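PDB 5A95: putative retaining b-glycosidase, which probably hydrolyses mixed-linkage beta-glucans as a retaining family 5 glycoside hydrolase, with a specificity tied to its oligomeric state. Local coordinates for residues I51-N56 against T222-V227; S88-L93 against R128-L133; W97-I102 against Q357-A362; I249-H254 against D283-I288; K265-F270 against G313-K318. The protein carries 1 engineered substitution. All blocks are in the same frame, centred on the assembly; numbering follows the deposited sequence.

Interaction 1: I51-N56 against T222-V227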
# COMPACT_ATOMS: atom_id res chain seq x y z
N ILE A 51 10.63 25.16 22.50
CA ILE A 51 9.25 25.54 22.76
C ILE A 51 8.52 24.26 23.12
O ILE A 51 8.69 23.24 22.45
CB ILE A 51 8.59 26.20 21.53
CG1 ILE A 51 9.41 27.41 21.04
CG2 ILE A 51 7.14 26.60 21.84
CD1 ILE A 51 9.64 28.49 22.09
N SER A 52 7.70 24.31 24.15
CA SER A 52 6.94 23.16 24.65
C SER A 52 5.48 23.56 24.85
O SER A 52 5.13 24.74 24.75
CB SER A 52 7.55 22.63 25.96
OG SER A 52 7.68 23.65 26.91
N VAL A 53 4.64 22.57 25.13
CA VAL A 53 3.24 22.77 25.42
C VAL A 53 3.02 22.65 26.91
O VAL A 53 3.44 21.69 27.52
CB VAL A 53 2.40 21.75 24.64
CG1 VAL A 53 0.96 21.72 25.12
CG2 VAL A 53 2.47 22.02 23.14
N LYS A 54 2.28 23.61 27.46
CA LYS A 54 1.81 23.48 28.84
C LYS A 54 0.38 23.99 28.88
O LYS A 54 0.10 25.17 28.66
CB LYS A 54 2.71 24.27 29.83
CG LYS A 54 2.40 23.98 31.29
CD LYS A 54 3.47 24.53 32.21
CE LYS A 54 3.14 24.28 33.68
NZ LYS A 54 4.35 24.55 34.48
N GLY A 55 -0.55 23.07 29.10
CA GLY A 55 -1.94 23.43 29.05
C GLY A 55 -2.34 23.94 27.67
O GLY A 55 -2.02 23.32 26.65
N ASN A 56 -2.98 25.10 27.65
CA ASN A 56 -3.41 25.69 26.40
C ASN A 56 -2.39 26.63 25.79
O ASN A 56 -2.71 27.35 24.84
CB ASN A 56 -4.78 26.37 26.54
CG ASN A 56 -4.70 27.67 27.28
OD1 ASN A 56 -3.82 27.88 28.12
ND2 ASN A 56 -5.64 28.54 27.01
N THR A 222 10.25 15.65 22.64
CA THR A 222 10.23 17.11 22.81
C THR A 222 9.46 17.87 21.74
O THR A 222 9.14 19.03 21.89
CB THR A 222 11.64 17.72 22.82
OG1 THR A 222 12.23 17.70 21.50
CG2 THR A 222 12.56 17.04 23.84
N VAL A 223 9.14 17.20 20.64
CA VAL A 223 8.50 17.90 19.52
C VAL A 223 7.02 18.15 19.82
O VAL A 223 6.41 17.45 20.67
CB VAL A 223 8.69 17.15 18.20
CG1 VAL A 223 10.15 16.93 17.88
CG2 VAL A 223 7.92 15.85 18.22
N ILE A 224 6.43 19.10 19.09
CA ILE A 224 5.01 19.39 19.20
C ILE A 224 4.28 18.90 17.95
O ILE A 224 4.36 19.50 16.89
CB ILE A 224 4.76 20.90 19.38
CG1 ILE A 224 5.48 21.44 20.63
CG2 ILE A 224 3.27 21.18 19.44
CD1 ILE A 224 5.57 22.96 20.64
N PRO A 225 3.52 17.80 18.06
CA PRO A 225 2.65 17.39 16.95
C PRO A 225 1.50 18.38 16.83
O PRO A 225 0.91 18.80 17.83
CB PRO A 225 2.14 15.99 17.38
CG PRO A 225 3.07 15.55 18.49
CD PRO A 225 3.40 16.86 19.19
N LEU A 226 1.12 18.65 15.58
CA LEU A 226 0.01 19.55 15.28
C LEU A 226 -1.01 18.78 14.44
O LEU A 226 -0.67 18.25 13.37
CB LEU A 226 0.51 20.78 14.53
CG LEU A 226 -0.49 21.86 14.20
CD1 LEU A 226 -0.97 22.57 15.42
CD2 LEU A 226 0.03 22.87 13.20
N VAL A 227 -2.23 18.66 14.97
CA VAL A 227 -3.29 17.80 14.43
C VAL A 227 -4.42 18.67 13.88
O VAL A 227 -4.78 19.66 14.48
CB VAL A 227 -3.83 16.90 15.57
CG1 VAL A 227 -5.09 16.14 15.15
CG2 VAL A 227 -2.75 15.92 16.00
O HOH W 1 9.96 20.98 23.55
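S52 passes I224 at 6.9 Å between their CA atoms, a spacing too wide for backbone pairing, so segments 51-56 and 222-227 meet through side chains and one water. I224 does most of the reaching. Its CG1 stands beside its own backbone N (chi1 -58°) and chi2 is extended, which carries CD1 up to segment 51-56: the tip lies 3.6 Å from I51 O and 4.1 Å from I51 CG2. The other branch, CG2, is met by V53 CG2 at 3.9 Å, and V53 CG2 also lies 4.0 Å from I224 CG1, so a single valine methyl rests across the fork of the isoleucine. Strand 52-54 pairs antiparallel with strand 57-59, and this N-terminal hairpin lies across the starting ends of strands of the (beta/alpha)8 barrel, as in other family 5 enzymes; F58 of the hairpin also packs on I224. The two carbonyls at the edge of the apolar patch are joined by a water that donates to both, at 2.8 Å from I51 O and 2.7 Å from T222 O. The T222 hydroxyl is engaged elsewhere, OG1 being hydrogen-bonded to D220.

Interaction 2: S88-L93 against R128-L133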
# COMPACT_ATOMS: atom_id res chain seq x y z
N SER A 88 18.80 34.57 2.10
CA SER A 88 18.29 35.94 2.06
C SER A 88 16.77 35.99 2.27
O SER A 88 16.25 36.99 2.77
CB SER A 88 18.64 36.62 0.74
OG SER A 88 18.05 35.95 -0.37
N LEU A 89 16.07 34.92 1.89
CA LEU A 89 14.63 34.85 2.12
C LEU A 89 14.32 34.83 3.64
O LEU A 89 13.43 35.56 4.11
CB LEU A 89 14.08 33.58 1.46
CG LEU A 89 12.61 33.24 1.68
CD1 LEU A 89 11.71 34.41 1.33
CD2 LEU A 89 12.27 31.96 0.92
N PHE A 90 15.04 34.00 4.39
CA PHE A 90 14.83 33.91 5.84
C PHE A 90 15.23 35.22 6.52
O PHE A 90 14.55 35.69 7.44
CB PHE A 90 15.61 32.74 6.44
CG PHE A 90 14.99 31.38 6.19
CD1 PHE A 90 14.45 31.04 4.96
CD2 PHE A 90 15.01 30.44 7.19
CE1 PHE A 90 13.89 29.77 4.75
CE2 PHE A 90 14.47 29.18 6.99
CZ PHE A 90 13.92 28.84 5.77
N GLU A 91 16.34 35.80 6.06
CA GLU A 91 16.83 37.06 6.64
C GLU A 91 15.81 38.19 6.43
O GLU A 91 15.56 38.98 7.35
CB GLU A 91 18.15 37.47 5.99
CG GLU A 91 19.29 36.53 6.34
CD GLU A 91 20.59 36.89 5.61
OE1 GLU A 91 20.66 36.82 4.36
OE2 GLU A 91 21.53 37.22 6.32
N GLU A 92 15.24 38.28 5.23
CA GLU A 92 14.24 39.31 4.96
C GLU A 92 13.08 39.17 5.95
O GLU A 92 12.60 40.13 6.54
CB GLU A 92 13.74 39.18 3.54
CG GLU A 92 12.51 40.02 3.22
CD GLU A 92 12.74 41.52 3.22
OE1 GLU A 92 13.91 41.97 3.28
OE2 GLU A 92 11.75 42.25 3.10
N LEU A 93 12.61 37.95 6.11
CA LEU A 93 11.47 37.71 6.98
C LEU A 93 11.75 38.03 8.44
O LEU A 93 10.94 38.69 9.11
CB LEU A 93 11.01 36.27 6.82
CG LEU A 93 10.28 36.01 5.50
CD1 LEU A 93 10.14 34.51 5.22
CD2 LEU A 93 8.90 36.68 5.55
N ARG A 128 19.66 25.67 9.82
CA ARG A 128 20.78 26.53 10.11
C ARG A 128 20.41 28.00 9.96
O ARG A 128 20.75 28.83 10.81
CB ARG A 128 21.96 26.18 9.21
CG ARG A 128 22.62 24.87 9.58
CD ARG A 128 23.95 24.69 8.87
NE ARG A 128 23.73 24.39 7.45
CZ ARG A 128 23.50 23.17 6.96
NH1 ARG A 128 23.52 22.11 7.75
NH2 ARG A 128 23.29 23.01 5.65
N TRP A 129 19.71 28.31 8.88
CA TRP A 129 19.30 29.70 8.64
C TRP A 129 18.40 30.21 9.75
O TRP A 129 18.58 31.31 10.28
CB TRP A 129 18.57 29.82 7.31
CG TRP A 129 19.36 29.47 6.10
CD1 TRP A 129 20.72 29.46 5.96
CD2 TRP A 129 18.82 29.09 4.83
NE1 TRP A 129 21.05 29.06 4.70
CE2 TRP A 129 19.91 28.84 3.98
CE3 TRP A 129 17.53 28.94 4.34
CZ2 TRP A 129 19.73 28.44 2.66
CZ3 TRP A 129 17.35 28.54 3.04
CH2 TRP A 129 18.44 28.28 2.22
N ALA A 130 17.37 29.42 10.07
CA ALA A 130 16.42 29.82 11.09
C ALA A 130 17.13 29.96 12.44
O ALA A 130 16.89 30.93 13.17
CB ALA A 130 15.29 28.79 11.17
N ASN A 131 17.96 28.99 12.81
CA ASN A 131 18.69 29.10 14.07
C ASN A 131 19.60 30.32 14.12
O ASN A 131 19.70 30.97 15.15
CB ASN A 131 19.46 27.82 14.31
CG ASN A 131 20.38 27.89 15.50
OD1 ASN A 131 21.60 28.01 15.33
ND2 ASN A 131 19.82 27.86 16.69
N ASP A 132 20.25 30.62 13.00
CA ASP A 132 21.13 31.80 12.95
C ASP A 132 20.35 33.08 13.25
O ASP A 132 20.89 34.01 13.85
CB ASP A 132 21.83 31.90 11.58
CG ASP A 132 22.93 32.94 11.55
OD1 ASP A 132 23.76 32.93 12.49
OD2 ASP A 132 22.97 33.76 10.61
N LEU A 133 19.07 33.09 12.88
CA LEU A 133 18.22 34.25 13.05
C LEU A 133 17.33 34.19 14.29
O LEU A 133 16.61 35.15 14.57
CB LEU A 133 17.32 34.38 11.81
CG LEU A 133 18.07 34.78 10.54
CD1 LEU A 133 17.32 34.39 9.28
CD2 LEU A 133 18.38 36.28 10.55
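Two neighbouring helices of the outer layer of the (beta/alpha)8 barrel meet here, 87-96 through F90 and E91 and 116-133 through W129, A130 and L133. The axes of segments 88-93 and 128-133 approach to 9.6 Å with N-to-C directions 31° apart, so the two run roughly parallel, as successive helices around such a barrel do. The centrepiece is a T-shaped aromatic pair. The six-membered ring of W129 turns its edge to the face of F90, with the ring centroids 5.0 Å apart and the planes at 77°. CE3 is the atom presented: it sits 3.6 Å above the F90 plane, over the ring centre, and so lies at similar distances from most of the phenyl carbons. W129 CB adds a second touch, 3.6 Å from F90 CD2, and A130 N approaches the ring obliquely, 3.9 Å from F90 CD2. Beneath the helices F90 also packs on I102 and L137 of two barrel strands, which places its ring at the junction of both helices with the sheet. Replacing F90 by alanine would probably leave the W129 edge without the face it abuts and open a gap between the helices and strands. L133 makes the other half of the contact, one turn further on. Its CG stands beside the backbone N, and from there CD1 reaches the F90 side chain, 3.7 Å from CB. The same methyl presses on the backbone of helix 87-96, lying 3.6 Å from both F90 C and E91 N.

Interaction 3: W97-I102 against Q357-A362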
# COMPACT_ATOMS: atom_id res chain seq x y z
N TRP A 97 10.12 41.60 8.52
CA TRP A 97 8.68 41.28 8.58
C TRP A 97 8.17 40.85 9.95
O TRP A 97 6.99 40.52 10.09
CB TRP A 97 8.33 40.23 7.50
CG TRP A 97 8.41 40.76 6.10
CD1 TRP A 97 9.55 41.13 5.43
CD2 TRP A 97 7.33 40.97 5.19
NE1 TRP A 97 9.23 41.59 4.19
CE2 TRP A 97 7.88 41.50 4.00
CE3 TRP A 97 5.94 40.77 5.26
CZ2 TRP A 97 7.09 41.81 2.88
CZ3 TRP A 97 5.16 41.08 4.15
CH2 TRP A 97 5.73 41.61 2.98
N GLY A 98 9.04 40.84 10.95
CA GLY A 98 8.63 40.60 12.33
C GLY A 98 8.37 39.16 12.66
O GLY A 98 7.83 38.87 13.70
N VAL A 99 8.73 38.23 11.78
CA VAL A 99 8.37 36.85 12.03
C VAL A 99 9.25 36.20 13.09
O VAL A 99 10.43 36.52 13.20
CB VAL A 99 8.42 35.94 10.78
CG1 VAL A 99 7.72 36.58 9.59
CG2 VAL A 99 9.82 35.49 10.43
N ASN A 100 8.69 35.24 13.84
CA ASN A 100 9.49 34.36 14.65
C ASN A 100 9.39 32.91 14.17
O ASN A 100 9.99 32.03 14.77
CB ASN A 100 9.16 34.49 16.14
CG ASN A 100 7.76 34.02 16.50
OD1 ASN A 100 7.14 33.27 15.79
ND2 ASN A 100 7.26 34.46 17.64
N THR A 101 8.65 32.67 13.07
CA THR A 101 8.34 31.32 12.58
C THR A 101 8.20 31.31 11.07
O THR A 101 7.60 32.21 10.49
CB THR A 101 6.99 30.84 13.19
OG1 THR A 101 7.08 30.82 14.61
CG2 THR A 101 6.65 29.43 12.73
N ILE A 102 8.73 30.26 10.45
CA ILE A 102 8.45 29.95 9.07
C ILE A 102 7.89 28.54 8.99
O ILE A 102 8.43 27.62 9.61
CB ILE A 102 9.71 30.06 8.20
CG1 ILE A 102 10.15 31.52 8.14
CG2 ILE A 102 9.47 29.54 6.78
CD1 ILE A 102 11.47 31.78 7.45
N GLN A 357 2.66 44.75 9.16
CA GLN A 357 2.48 45.72 10.23
C GLN A 357 2.07 45.05 11.53
O GLN A 357 2.58 45.37 12.59
CB GLN A 357 1.45 46.76 9.79
CG GLN A 357 1.16 47.86 10.80
CD GLN A 357 0.37 49.02 10.20
OE1 GLN A 357 -0.60 48.83 9.49
NE2 GLN A 357 0.82 50.24 10.47
N VAL A 358 1.15 44.10 11.45
CA VAL A 358 0.70 43.36 12.63
C VAL A 358 1.85 42.63 13.30
O VAL A 358 2.03 42.70 14.51
CB VAL A 358 -0.43 42.37 12.24
CG1 VAL A 358 -0.73 41.38 13.35
CG2 VAL A 358 -1.68 43.12 11.83
N MET A 359 2.65 41.92 12.49
CA MET A 359 3.73 41.13 13.07
C MET A 359 4.85 42.01 13.61
O MET A 359 5.41 41.71 14.67
CB MET A 359 4.28 40.14 12.04
CG MET A 359 3.26 39.08 11.69
SD MET A 359 3.86 37.74 10.61
CE MET A 359 4.25 38.65 9.10
N LEU A 360 5.17 43.09 12.92
CA LEU A 360 6.19 44.00 13.44
C LEU A 360 5.76 44.61 14.78
O LEU A 360 6.58 44.76 15.71
CB LEU A 360 6.52 45.11 12.43
CG LEU A 360 7.37 44.65 11.25
CD1 LEU A 360 7.35 45.68 10.14
CD2 LEU A 360 8.80 44.35 11.66
N GLU A 361 4.48 44.97 14.89
CA GLU A 361 3.99 45.53 16.14
C GLU A 361 4.00 44.50 17.27
O GLU A 361 4.39 44.82 18.39
CB GLU A 361 2.58 46.13 15.95
CG GLU A 361 2.01 46.75 17.21
CD GLU A 361 2.97 47.72 17.89
OE1 GLU A 361 3.57 48.59 17.19
OE2 GLU A 361 3.14 47.61 19.14
N ALA A 362 3.64 43.26 16.95
CA ALA A 362 3.58 42.19 17.96
C ALA A 362 4.96 41.82 18.46
O ALA A 362 5.12 41.43 19.62
CB ALA A 362 2.87 40.96 17.41
O HOH W 2 5.65 39.04 15.28
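W97 offers its carbonyl to M359: the oxygen lies 3.4 Å from M359 CB and 3.5 Å from M359 CE. One side chain touches W97 O twice because M359 is bent at chi3 (-64°), which folds the terminal methyl back. The indole points away from helix 350-363 at its root; NE1 is hydrogen-bonded to E92, and its ring takes a cation-pi contact from K356. G98 follows as the first residue to leave helical geometry after helix 87-96, with a positive phi of 78°. Its CA comes within 4.3 Å of L360 CA, and a beta carbon here would fall only 2.8 Å from M359 C and L360 N, so the approach depends on the missing side chain. L360 closes this point from the flank, CD2 resting 3.6 Å from G98 N. An alanine at L360 is likely to leave the G98 peptide uncovered on that flank and the turn less firmly seated on the helix. V99 then places CG1 4.1 Å from M359 CE, the two side chains running alongside and pointing the same way. Beyond it N100 and T101 lead the chain into barrel strand 101-106 of the (beta/alpha)8 fold, whose final helix is the partner here. Apart from the V99–M359 pair, the direct touches set apolar side chains against backbone, whereas G98 O and M359 O are bridged by a water donating to each at 2.7 Å. Because two facing carbonyls cannot bond to each other, that water supplies the hydrogens both acceptors need.

Interaction 4: I249-H254 against D283-I288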
# COMPACT_ATOMS: atom_id res chain seq x y z
N ILE A 249 0.10 18.09 22.50
CA ILE A 249 -0.51 18.23 21.17
C ILE A 249 -1.04 19.64 21.00
O ILE A 249 -1.64 20.19 21.92
CB ILE A 249 -1.73 17.22 21.05
CG1 ILE A 249 -1.26 15.80 21.38
CG2 ILE A 249 -2.44 17.24 19.71
CD1 ILE A 249 -0.06 15.38 20.59
N ALA A 250 -0.81 20.22 19.83
CA ALA A 250 -1.49 21.44 19.43
C ALA A 250 -2.43 21.10 18.27
O ALA A 250 -2.27 20.06 17.60
CB ALA A 250 -0.49 22.48 19.00
N TYR A 251 -3.42 21.96 18.05
CA TYR A 251 -4.37 21.74 16.96
C TYR A 251 -4.26 22.87 15.93
O TYR A 251 -4.05 24.04 16.26
CB TYR A 251 -5.81 21.62 17.52
CG TYR A 251 -6.04 20.36 18.29
CD1 TYR A 251 -6.33 19.18 17.63
CD2 TYR A 251 -5.92 20.32 19.68
CE1 TYR A 251 -6.55 18.00 18.32
CE2 TYR A 251 -6.11 19.14 20.38
CZ TYR A 251 -6.45 17.99 19.70
OH TYR A 251 -6.65 16.80 20.37
N ALA A 252 -4.41 22.48 14.66
CA ALA A 252 -4.35 23.38 13.51
C ALA A 252 -5.74 23.88 13.17
O ALA A 252 -6.71 23.14 13.25
CB ALA A 252 -3.75 22.68 12.29
N ALA A 253 -5.82 25.09 12.63
CA ALA A 253 -7.02 25.61 12.01
C ALA A 253 -6.59 26.44 10.82
O ALA A 253 -5.58 27.13 10.86
CB ALA A 253 -7.82 26.47 12.97
N HIS A 254 -7.40 26.40 9.75
CA HIS A 254 -7.15 27.16 8.52
C HIS A 254 -8.32 28.08 8.22
O HIS A 254 -9.16 27.80 7.33
CB HIS A 254 -6.89 26.22 7.35
CG HIS A 254 -5.57 25.51 7.43
ND1 HIS A 254 -5.11 24.67 6.44
CD2 HIS A 254 -4.59 25.54 8.38
CE1 HIS A 254 -3.93 24.20 6.77
NE2 HIS A 254 -3.58 24.74 7.92
N ASP A 283 -9.14 27.39 24.21
CA ASP A 283 -9.43 27.47 25.64
C ASP A 283 -8.75 26.33 26.39
O ASP A 283 -8.53 26.42 27.58
CB ASP A 283 -10.95 27.36 25.88
CG ASP A 283 -11.75 28.48 25.26
OD1 ASP A 283 -11.19 29.53 24.95
OD2 ASP A 283 -12.99 28.29 25.07
N THR A 284 -8.42 25.24 25.69
CA THR A 284 -7.92 24.01 26.30
C THR A 284 -6.55 23.56 25.80
O THR A 284 -5.76 22.99 26.56
CB THR A 284 -8.96 22.88 26.13
OG1 THR A 284 -10.21 23.33 26.64
CG2 THR A 284 -8.54 21.62 26.84
N TYR A 285 -6.28 23.81 24.53
CA TYR A 285 -5.08 23.37 23.85
C TYR A 285 -4.48 24.55 23.10
O TYR A 285 -5.20 25.46 22.73
CB TYR A 285 -5.40 22.29 22.80
CG TYR A 285 -6.23 21.17 23.33
CD1 TYR A 285 -5.69 20.15 24.13
CD2 TYR A 285 -7.59 21.10 23.07
CE1 TYR A 285 -6.48 19.12 24.63
CE2 TYR A 285 -8.39 20.09 23.58
CZ TYR A 285 -7.82 19.09 24.33
OH TYR A 285 -8.61 18.09 24.86
N PRO A 286 -3.18 24.51 22.83
CA PRO A 286 -2.62 25.53 21.93
C PRO A 286 -3.12 25.29 20.51
O PRO A 286 -3.26 24.14 20.07
CB PRO A 286 -1.11 25.32 22.01
CG PRO A 286 -0.88 24.29 23.08
CD PRO A 286 -2.17 23.53 23.26
N VAL A 287 -3.37 26.39 19.79
CA VAL A 287 -3.84 26.34 18.41
C VAL A 287 -2.92 27.17 17.54
O VAL A 287 -2.50 28.27 17.92
CB VAL A 287 -5.28 26.88 18.32
CG1 VAL A 287 -5.76 27.07 16.89
CG2 VAL A 287 -6.20 25.96 19.08
N ILE A 288 -2.59 26.62 16.37
CA ILE A 288 -1.87 27.38 15.37
C ILE A 288 -2.70 27.45 14.10
O ILE A 288 -3.10 26.42 13.52
CB ILE A 288 -0.46 26.83 15.01
CG1 ILE A 288 0.34 26.42 16.24
CG2 ILE A 288 0.31 27.84 14.16
CD1 ILE A 288 1.70 25.79 15.93
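Y251 is gripped at both ends of its backbone by segment 283-288: its N donates to P286 O at 3.0 Å, almost straight (163°) and in the carbonyl plane, while its O accepts from I288 N at 3.0 Å. A third bond, A253 N to I288 O at 3.2 Å, continues the parallel register that pairs Y251 with V287 and A252 with I288. Weaker CA-H...O contacts fill in between, among them V287 CA to Y251 O at 3.2 Å. The side chains add a T-shaped stack. Y251 turns its CE2 edge to the face of Y285, with centroids 5.0 Å apart and planes at 69°; CE2 stands 3.5 Å above the Y285 plane, offset toward the rim. T284 CG2 lies over the opposite face of Y285, so that ring is held between the two. Strand 250-252, helix 267-279 and strand 287-289 form one beta-alpha-beta crossover of the (beta/alpha)8 barrel, and these bonds join its two strands. Y251 and V287 project from one face of the sheet, A252 and I288 from the other, where I288 packs on F58 of the N-terminal hairpin and on V183. The Y251 ring is positioned by nearby parts of its own chain: I249 CG2 sits over one face, 4.0 Å above its plane, and, outside the two segments, I244 N is hydrogen-bonded to the hydroxyl OH, which ties down the far end of the ring.

Interaction 5: K265-F270 against G313-K318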
# COMPACT_ATOMS: atom_id res chain seq x y z
N LYS A 265 -22.48 40.03 7.64
CA LYS A 265 -21.06 40.17 7.90
C LYS A 265 -20.82 41.31 8.88
O LYS A 265 -21.01 42.49 8.57
CB LYS A 265 -20.29 40.45 6.61
CG LYS A 265 -20.26 39.28 5.64
CD LYS A 265 -19.29 39.57 4.48
CE LYS A 265 -19.03 38.36 3.59
NZ LYS A 265 -20.20 38.18 2.71
N ASN A 266 -20.40 40.92 10.08
CA ASN A 266 -19.98 41.83 11.14
C ASN A 266 -19.03 41.08 12.05
O ASN A 266 -18.81 39.88 11.86
CB ASN A 266 -21.16 42.46 11.88
CG ASN A 266 -22.02 41.44 12.62
OD1 ASN A 266 -21.55 40.39 13.01
ND2 ASN A 266 -23.29 41.76 12.79
N ASP A 267 -18.43 41.77 13.01
CA ASP A 267 -17.48 41.11 13.90
C ASP A 267 -18.13 40.00 14.71
O ASP A 267 -17.59 38.91 14.79
CB ASP A 267 -16.84 42.10 14.86
CG ASP A 267 -15.79 42.97 14.21
OD1 ASP A 267 -15.69 43.04 12.97
OD2 ASP A 267 -15.08 43.63 14.97
N LYS A 268 -19.29 40.28 15.32
CA LYS A 268 -19.92 39.31 16.22
C LYS A 268 -20.15 37.99 15.50
O LYS A 268 -19.90 36.91 16.04
CB LYS A 268 -21.29 39.84 16.68
CG LYS A 268 -22.12 38.85 17.46
CD LYS A 268 -23.46 39.43 17.88
CE LYS A 268 -24.29 38.38 18.60
NZ LYS A 268 -25.57 38.92 19.07
N ASN A 269 -20.66 38.05 14.28
CA ASN A 269 -21.08 36.84 13.60
C ASN A 269 -19.90 36.00 13.12
O ASN A 269 -19.93 34.77 13.22
CB ASN A 269 -22.06 37.14 12.47
CG ASN A 269 -23.37 37.72 12.96
OD1 ASN A 269 -23.75 37.54 14.11
ND2 ASN A 269 -24.03 38.45 12.10
N PHE A 270 -18.84 36.65 12.64
CA PHE A 270 -17.62 35.91 12.32
C PHE A 270 -16.98 35.32 13.58
O PHE A 270 -16.57 34.15 13.58
CB PHE A 270 -16.60 36.75 11.58
CG PHE A 270 -16.86 36.84 10.11
CD1 PHE A 270 -16.57 35.74 9.30
CD2 PHE A 270 -17.40 37.98 9.52
CE1 PHE A 270 -16.84 35.78 7.93
CE2 PHE A 270 -17.63 38.04 8.15
CZ PHE A 270 -17.35 36.93 7.37
N GLY A 313 -8.97 40.92 7.50
CA GLY A 313 -7.67 40.99 8.14
C GLY A 313 -7.79 41.45 9.59
O GLY A 313 -7.37 40.77 10.52
N PRO A 314 -8.38 42.64 9.79
CA PRO A 314 -8.52 43.13 11.16
C PRO A 314 -9.35 42.19 12.04
O PRO A 314 -9.06 42.05 13.21
CB PRO A 314 -9.18 44.50 10.98
CG PRO A 314 -8.69 44.96 9.62
CD PRO A 314 -8.61 43.70 8.79
N ARG A 315 -10.36 41.58 11.44
CA ARG A 315 -11.21 40.66 12.20
C ARG A 315 -10.45 39.43 12.70
O ARG A 315 -10.52 39.10 13.89
CB ARG A 315 -12.39 40.17 11.39
CG ARG A 315 -13.48 41.15 11.23
CD ARG A 315 -14.78 40.47 10.81
NE ARG A 315 -15.67 41.57 10.57
CZ ARG A 315 -16.16 41.92 9.39
NH1 ARG A 315 -15.86 41.25 8.33
NH2 ARG A 315 -16.96 42.98 9.32
N ILE A 316 -9.75 38.75 11.81
CA ILE A 316 -9.06 37.54 12.20
C ILE A 316 -7.92 37.83 13.18
O ILE A 316 -7.67 37.08 14.12
CB ILE A 316 -8.60 36.71 10.98
CG1 ILE A 316 -8.20 35.29 11.37
CG2 ILE A 316 -7.45 37.34 10.21
CD1 ILE A 316 -9.28 34.47 11.98
N VAL A 317 -7.23 38.97 13.00
CA VAL A 317 -6.19 39.35 13.93
C VAL A 317 -6.76 39.68 15.32
O VAL A 317 -6.23 39.24 16.33
CB VAL A 317 -5.35 40.50 13.36
CG1 VAL A 317 -4.46 41.15 14.40
CG2 VAL A 317 -4.49 39.98 12.21
N LYS A 318 -7.84 40.44 15.37
CA LYS A 318 -8.50 40.77 16.64
C LYS A 318 -8.92 39.50 17.35
O LYS A 318 -8.72 39.34 18.54
CB LYS A 318 -9.71 41.68 16.38
CG LYS A 318 -10.49 42.08 17.62
CD LYS A 318 -11.38 43.31 17.38
CE LYS A 318 -11.94 43.86 18.69
NZ LYS A 318 -13.37 43.55 18.77
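A salt bridge at the protein surface, D267 to R315, joins the first turn of helix 267-279 to helix 312-323, two outer helices of the (beta/alpha)8 barrel. R315 NE donates to D267 OD1 at 2.8 Å with an N-H...O angle of 156°. The carboxylate oxygen lies close to the guanidinium plane but is met on its anti side, and the two flat groups stand nearly perpendicular, at 86°. This is therefore a single-bond bridge through NE, not the paired one in which two guanidinium nitrogens face two oxygens. R315 is extended from CG to NE, which takes its aliphatic part obliquely across the acid, CG 3.4 Å from D267 OD1, and carries the head past it over the start of the partner helix. There NH2 lies 3.7 Å from N266 CA. On another side NH1 approaches F270 CE2 to 3.7 Å; ring and guanidinium planes are only 16° apart, yet the approach is oblique. W274, a turn further along helix 267-279, also touches the arginine. The helix start that carries the acid is itself fixed by N266, the N-cap residue, whose OD1 accepts from N269 N at 2.8 Å. An acid in this first turn would be expected to sit favourably in the field of the helix N-terminus, and the bond to R315 would probably add to that. K318, reaching across from the same helix as R315, brings a second positive charge near, though its NZ stays 4.2 Å from D267 OD2, beyond salt-bridge distance.

Overall arrangement
All five contacts lie in or against one (beta/alpha)8 barrel, in different layers. Interaction 4 is the buried backbone-bonded one, within the sheet. Interaction 1, partly buried, joins the N-terminal hairpin to the barrel and adjoins it, since strands 224-227 and 250-252 are neighbours, V227 N and O bonding A250 O and A252 N; yet it relies on branched apolar side chains and a water. Interactions 2 and 3 touch through E92 and W97: the former, also partly buried, pairs outer helices by aromatic and leucine packing, the latter seats the final helix on a glycine turn, buried and again water-bridged. Interaction 5, charged and at the surface, uses the crossover helix of interaction 4 and meets interaction 3 at V317 and V358.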